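Local coordinates for biofilm-associated surface protein (Staphylococcus aureus, PDB 7C7U), which is a calcium-binding, cell wall-anchored surface protein that takes part in biofilm formation and probably acts as a switch for functional amyloid assembly, at residues K22-T27 with N175-T180; N68-D73 with V169-E174. All blocks are in the same frame, centred on the assembly; numbering follows the deposited sequence.

Contacts 1 and 2 lie on the two sides of one beta hairpin, strands 163-171 and 176-178, with centres about 10 Å apart. Strand 176-178 takes the N-terminal strand 26-27 in contact 1, while strand 163-171 takes strand 70-76 in contact 2. The two arms of the hairpin are themselves joined, Asp171 N lying 2.9 Å from Lys176 O and Val178 N 3.1 Å from Val169 O, so a continuous four-strand run results. Side chains meet between the contacts as well: Glu174 OE1 of contact 2 lies 3.0 Å from Thr27 OG1 of contact 1. Gly25 lies about 14 Å from a bound calcium ion, and no residue of either contact is a calcium ligand.

Contact 1 of 2, residues K22-T27 with N175-T180; sequences KSLGYT and NKIVRT
Tyr26 and Thr27 pair in parallel with Ile177 and Val178, a short two-residue ladder that adds the N-terminal strand 26-27 to the mixed sheet beside strand 176-178. Three backbone bonds make it: Ile177 N to Gly25 O (2.8 Å), Thr27 N to Ile177 O (2.9 Å) and Arg179 N to Thr27 O (2.9 Å). Tyr26 and Ile177 run alongside each other on one face of the sheet, with CD1 of the ring 3.7 Å from Ile177 CB; the carbonyl oxygen Ile177 O meets the ring edge in its plane. The Tyr26 hydroxyl is hydrogen-bonded to Glu182. Farther back, Leu24 CB rests on Ile177 CD1 at 3.9 Å, the two side chains meeting nearly perpendicular. On the other face, Thr27 CG2 packs against Lys176 CB. Arg179 bends at chi3 (-23°), with Tyr26 CB 3.4 Å above one face of its guanidinium, toward the rim, while its NE pairs with Asp28. At the turn of the hairpin Asn175 and Lys176 together oppose Asp171, a G1 beta bulge. A parallel strand from far away in sequence, laid along the second strand of a bulged antiparallel hairpin, is what makes this sheet mixed.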
loop_
_atom_site.group_PDB
_atom_site.type_symbol
_atom_site.label_atom_id
_atom_site.label_comp_id
_atom_site.label_asym_id
_atom_site.label_seq_id
_atom_site.Cartn_x
_atom_site.Cartn_y
_atom_site.Cartn_z
ATOM N N LYS A 22 2.842 1.606 -9.690
ATOM C CA LYS A 22 2.607 0.817 -8.494
ATOM C C LYS A 22 3.425 1.391 -7.346
ATOM O O LYS A 22 4.571 1.807 -7.530
ATOM C CB LYS A 22 2.980 -0.644 -8.737
ATOM C CG LYS A 22 2.396 -1.198 -10.021
ATOM C CD LYS A 22 2.329 -2.714 -10.016
ATOM C CE LYS A 22 1.593 -3.202 -11.244
ATOM N NZ LYS A 22 0.207 -2.646 -11.273
ATOM N N SER A 23 2.806 1.472 -6.174
ATOM C CA SER A 23 3.516 1.773 -4.944
ATOM C C SER A 23 4.250 0.528 -4.445
ATOM O O SER A 23 3.927 -0.606 -4.813
ATOM C CB SER A 23 2.537 2.272 -3.884
ATOM O OG SER A 23 1.516 1.305 -3.659
ATOM N N LEU A 24 5.224 0.743 -3.569
ATOM C CA LEU A 24 6.007 -0.343 -3.002
ATOM C C LEU A 24 5.628 -0.550 -1.543
ATOM O O LEU A 24 5.267 0.398 -0.840
ATOM C CB LEU A 24 7.512 -0.066 -3.109
ATOM C CG LEU A 24 8.078 -0.002 -4.530
ATOM C CD1 LEU A 24 9.577 0.199 -4.499
ATOM C CD2 LEU A 24 7.718 -1.254 -5.313
ATOM N N GLY A 25 5.670 -1.811 -1.107
ATOM C CA GLY A 25 5.522 -2.124 0.297
ATOM C C GLY A 25 6.765 -1.750 1.087
ATOM O O GLY A 25 7.787 -1.316 0.550
ATOM N N TYR A 26 6.673 -1.939 2.401
ATOM C CA TYR A 26 7.748 -1.600 3.324
ATOM C C TYR A 26 8.378 -2.854 3.926
ATOM O O TYR A 26 7.708 -3.868 4.145
ATOM C CB TYR A 26 7.245 -0.704 4.465
ATOM C CG TYR A 26 6.991 0.745 4.095
ATOM C CD1 TYR A 26 8.026 1.575 3.680
ATOM C CD2 TYR A 26 5.713 1.288 4.189
ATOM C CE1 TYR A 26 7.790 2.911 3.352
ATOM C CE2 TYR A 26 5.464 2.612 3.860
ATOM C CZ TYR A 26 6.504 3.421 3.445
ATOM O OH TYR A 26 6.254 4.739 3.127
ATOM N N THR A 27 9.681 -2.763 4.197
ATOM C CA THR A 27 10.415 -3.736 4.993
ATOM C C THR A 27 11.220 -2.982 6.041
ATOM O O THR A 27 11.488 -1.789 5.895
ATOM C CB THR A 27 11.370 -4.592 4.153
ATOM O OG1 THR A 27 11.957 -5.602 4.986
ATOM C CG2 THR A 27 12.491 -3.725 3.585
ATOM N N ASN A 175 12.084 -6.025 -3.146
ATOM C CA ASN A 175 11.397 -4.917 -3.817
ATOM C C ASN A 175 10.517 -4.145 -2.832
ATOM O O ASN A 175 9.356 -3.838 -3.105
ATOM C CB ASN A 175 10.578 -5.413 -5.014
ATOM C CG ASN A 175 10.115 -4.279 -5.934
ATOM O OD1 ASN A 175 10.803 -3.266 -6.091
ATOM N ND2 ASN A 175 8.944 -4.452 -6.548
ATOM N N LYS A 176 11.091 -3.827 -1.671
ATOM C CA LYS A 176 10.408 -3.059 -0.638
ATOM C C LYS A 176 11.247 -1.861 -0.220
ATOM O O LYS A 176 12.468 -1.841 -0.390
ATOM C CB LYS A 176 10.090 -3.916 0.591
ATOM C CG LYS A 176 9.274 -5.157 0.257
ATOM C CD LYS A 176 8.413 -5.542 1.434
ATOM C CE LYS A 176 7.291 -6.476 1.012
ATOM N NZ LYS A 176 6.329 -6.662 2.125
ATOM N N ILE A 177 10.566 -0.867 0.354
ATOM C CA ILE A 177 11.218 0.326 0.888
ATOM C C ILE A 177 11.632 0.062 2.328
ATOM O O ILE A 177 10.808 -0.343 3.158
ATOM C CB ILE A 177 10.289 1.551 0.807
ATOM C CG1 ILE A 177 9.878 1.827 -0.640
ATOM C CG2 ILE A 177 10.960 2.780 1.428
ATOM C CD1 ILE A 177 8.707 2.778 -0.754
ATOM N N VAL A 178 12.909 0.292 2.617
ATOM C CA VAL A 178 13.437 0.271 3.978
ATOM C C VAL A 178 12.804 1.431 4.740
ATOM O O VAL A 178 13.106 2.597 4.470
ATOM C CB VAL A 178 14.965 0.368 3.985
ATOM C CG1 VAL A 178 15.504 0.268 5.415
ATOM C CG2 VAL A 178 15.566 -0.698 3.067
ATOM N N ARG A 179 11.949 1.108 5.715
ATOM C CA ARG A 179 11.062 2.107 6.307
ATOM C C ARG A 179 11.831 3.307 6.849
ATOM O O ARG A 179 11.453 4.460 6.606
ATOM C CB ARG A 179 10.226 1.449 7.405
ATOM C CG ARG A 179 9.298 2.373 8.179
ATOM C CD ARG A 179 8.508 1.573 9.221
ATOM N NE ARG A 179 8.425 0.159 8.862
ATOM C CZ ARG A 179 7.357 -0.424 8.323
ATOM N NH1 ARG A 179 6.257 0.281 8.085
ATOM N NH2 ARG A 179 7.383 -1.718 8.022
ATOM N N THR A 180 12.934 3.065 7.552
ATOM C CA THR A 180 13.637 4.157 8.213
ATOM C C THR A 180 14.463 5.006 7.257
ATOM O O THR A 180 14.960 6.057 7.665
ATOM C CB THR A 180 14.543 3.604 9.317
ATOM O OG1 THR A 180 15.350 2.550 8.782
ATOM C CG2 THR A 180 13.704 3.044 10.448
#

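Contact 2 of 2, residues N68-D73 with V169-E174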
loop_
_atom_site.group_PDB
_atom_site.type_symbol
_atom_site.label_atom_id
_atom_site.label_comp_id
_atom_site.label_asym_id
_atom_site.label_seq_id
_atom_site.Cartn_x
_atom_site.Cartn_y
_atom_site.Cartn_z
ATOM N N ASN A 68 25.487 -5.400 -3.296
ATOM C CA ASN A 68 24.607 -4.541 -4.075
ATOM C C ASN A 68 23.134 -4.796 -3.774
ATOM O O ASN A 68 22.273 -4.445 -4.586
ATOM C CB ASN A 68 24.889 -4.698 -5.572
ATOM C CG ASN A 68 24.583 -6.093 -6.085
ATOM O OD1 ASN A 68 24.911 -7.090 -5.438
ATOM N ND2 ASN A 68 23.948 -6.170 -7.251
ATOM N N ARG A 69 22.827 -5.407 -2.627
ATOM C CA ARG A 69 21.432 -5.688 -2.303
ATOM C C ARG A 69 20.628 -4.404 -2.152
ATOM O O ARG A 69 19.506 -4.302 -2.663
ATOM C CB ARG A 69 21.329 -6.511 -1.022
ATOM C CG ARG A 69 19.891 -6.860 -0.659
ATOM C CD ARG A 69 19.789 -7.539 0.691
ATOM N NE ARG A 69 18.399 -7.752 1.075
ATOM C CZ ARG A 69 18.014 -8.494 2.109
ATOM N NH1 ARG A 69 18.921 -9.099 2.865
ATOM N NH2 ARG A 69 16.723 -8.635 2.383
ATOM N N TYR A 70 21.187 -3.401 -1.478
ATOM C CA TYR A 70 20.438 -2.202 -1.133
ATOM C C TYR A 70 20.798 -1.069 -2.084
ATOM O O TYR A 70 21.979 -0.782 -2.307
ATOM C CB TYR A 70 20.692 -1.808 0.320
ATOM C CG TYR A 70 20.105 -2.804 1.288
ATOM C CD1 TYR A 70 18.737 -2.950 1.402
ATOM C CD2 TYR A 70 20.922 -3.616 2.069
ATOM C CE1 TYR A 70 18.188 -3.861 2.272
ATOM C CE2 TYR A 70 20.376 -4.544 2.953
ATOM C CZ TYR A 70 19.009 -4.656 3.048
ATOM O OH TYR A 70 18.438 -5.564 3.909
ATOM N N LYS A 71 19.771 -0.422 -2.626
ATOM C CA LYS A 71 19.911 0.586 -3.662
ATOM C C LYS A 71 19.391 1.928 -3.168
ATOM O O LYS A 71 18.576 2.001 -2.250
ATOM C CB LYS A 71 19.132 0.186 -4.921
ATOM C CG LYS A 71 19.323 -1.264 -5.359
ATOM C CD LYS A 71 20.424 -1.338 -6.400
ATOM C CE LYS A 71 20.778 -2.771 -6.745
ATOM N NZ LYS A 71 22.112 -2.836 -7.417
ATOM N N ILE A 72 19.865 2.995 -3.798
ATOM C CA ILE A 72 19.340 4.335 -3.567
ATOM C C ILE A 72 18.351 4.638 -4.685
ATOM O O ILE A 72 18.685 4.521 -5.869
ATOM C CB ILE A 72 20.471 5.370 -3.513
ATOM C CG1 ILE A 72 21.353 5.115 -2.290
ATOM C CG2 ILE A 72 19.919 6.784 -3.500
ATOM C CD1 ILE A 72 22.604 5.969 -2.314
ATOM N N ASP A 73 17.123 4.990 -4.320
ATOM C CA ASP A 73 16.076 5.273 -5.294
ATOM C C ASP A 73 15.642 6.720 -5.177
ATOM O O ASP A 73 15.322 7.193 -4.080
ATOM C CB ASP A 73 14.859 4.355 -5.121
ATOM C CG ASP A 73 15.047 3.047 -5.820
ATOM O OD1 ASP A 73 16.205 2.779 -6.180
ATOM O OD2 ASP A 73 14.059 2.310 -6.057
ATOM N N VAL A 169 16.022 3.986 0.382
ATOM C CA VAL A 169 16.780 2.780 0.092
ATOM C C VAL A 169 15.786 1.669 -0.238
ATOM O O VAL A 169 14.815 1.455 0.497
ATOM C CB VAL A 169 17.675 2.392 1.284
ATOM C CG1 VAL A 169 18.353 1.048 1.047
ATOM C CG2 VAL A 169 18.718 3.477 1.533
ATOM N N ARG A 170 16.005 0.991 -1.361
ATOM C CA ARG A 170 15.182 -0.142 -1.758
ATOM C C ARG A 170 15.939 -1.437 -1.502
ATOM O O ARG A 170 17.097 -1.574 -1.907
ATOM C CB ARG A 170 14.788 -0.065 -3.233
ATOM C CG ARG A 170 13.684 -1.089 -3.641
ATOM C CD ARG A 170 13.270 -0.922 -5.102
ATOM N NE ARG A 170 14.382 -1.147 -6.031
ATOM C CZ ARG A 170 14.680 -2.316 -6.596
ATOM N NH1 ARG A 170 15.711 -2.401 -7.426
ATOM N NH2 ARG A 170 13.931 -3.395 -6.366
ATOM N N ASP A 171 15.280 -2.374 -0.827
ATOM C CA ASP A 171 15.741 -3.759 -0.709
ATOM C C ASP A 171 15.453 -4.430 -2.041
ATOM O O ASP A 171 14.302 -4.743 -2.354
ATOM C CB ASP A 171 15.027 -4.450 0.451
ATOM C CG ASP A 171 15.470 -5.912 0.670
ATOM O OD1 ASP A 171 16.044 -6.546 -0.245
ATOM O OD2 ASP A 171 15.216 -6.423 1.783
ATOM N N SER A 172 16.494 -4.641 -2.849
ATOM C CA SER A 172 16.266 -5.191 -4.182
ATOM C C SER A 172 15.911 -6.672 -4.141
ATOM O O SER A 172 15.374 -7.192 -5.125
ATOM C CB SER A 172 17.482 -4.980 -5.078
ATOM O OG SER A 172 18.553 -5.789 -4.649
ATOM N N ARG A 173 16.204 -7.362 -3.036
ATOM C CA ARG A 173 15.765 -8.748 -2.915
ATOM C C ARG A 173 14.258 -8.822 -2.696
ATOM O O ARG A 173 13.587 -9.693 -3.261
ATOM C CB ARG A 173 16.517 -9.448 -1.781
ATOM C CG ARG A 173 16.137 -10.924 -1.611
ATOM C CD ARG A 173 16.876 -11.574 -0.453
ATOM N NE ARG A 173 18.325 -11.413 -0.554
ATOM C CZ ARG A 173 19.188 -11.847 0.363
ATOM N NH1 ARG A 173 18.742 -12.470 1.445
ATOM N NH2 ARG A 173 20.493 -11.652 0.201
ATOM N N GLU A 174 13.699 -7.895 -1.914
ATOM C CA GLU A 174 12.280 -7.924 -1.590
ATOM C C GLU A 174 11.448 -6.924 -2.388
ATOM O O GLU A 174 10.212 -6.997 -2.337
ATOM C CB GLU A 174 12.070 -7.661 -0.093
ATOM C CG GLU A 174 12.943 -8.484 0.835
ATOM C CD GLU A 174 12.606 -8.246 2.300
ATOM O OE1 GLU A 174 11.751 -7.377 2.575
ATOM O OE2 GLU A 174 13.186 -8.925 3.177
#
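Arg69 reaches across to Asp171 and grips its carboxylate side-on with two nitrogens, one to each oxygen. NE gives a straight bond to OD1 (3.0 Å, 168°), in the guanidinium plane but from above the carboxylate plane, whereas NH2 meets OD2 on its syn side at 2.7 Å. The Arg69 chain is extended, with CG trans to the backbone N (chi1 -179°), which carries the guanidinium out to the turn. There a long salt bridge joins Arg69 NH2 to Glu174 OE2 at 3.6 Å, while Glu174 OE1 is turned to Thr27.

Both faces of the guanidinium are covered. Arg173 stacks on one, almost parallel to it (planes 10° apart, centres 4.0 Å), while the hydroxyl of Tyr70, hydrogen-bonded to Asn29, sits over the centre of the other.

Backbone bonds form the antiparallel ladder: Lys71 and Arg170 are a hydrogen-bonded pair, linked in both directions, flanked by the non-hydrogen-bonded pairs Tyr70 with Asp171 and Ile72 with Val169. At its end Arg69 O accepts both Ser172 N and Ser172 OG, the latter at 2.7 Å. Within the turn Asp171 OD1 takes Glu174 N, an Asx motif, and this donor comes from the face of the carboxylate opposite to Arg69 NE.

Packing and a separate ion pair complete the contact. Tyr70 CB touches Val169 CG1 at 3.8 Å, and Asp73 OD2 pairs with Arg170 NE, whose stronger partner is Glu115.

Asp171 thus serves strand and turn together, and its charge, with that of Glu174, probably helps the two arginines stack so closely.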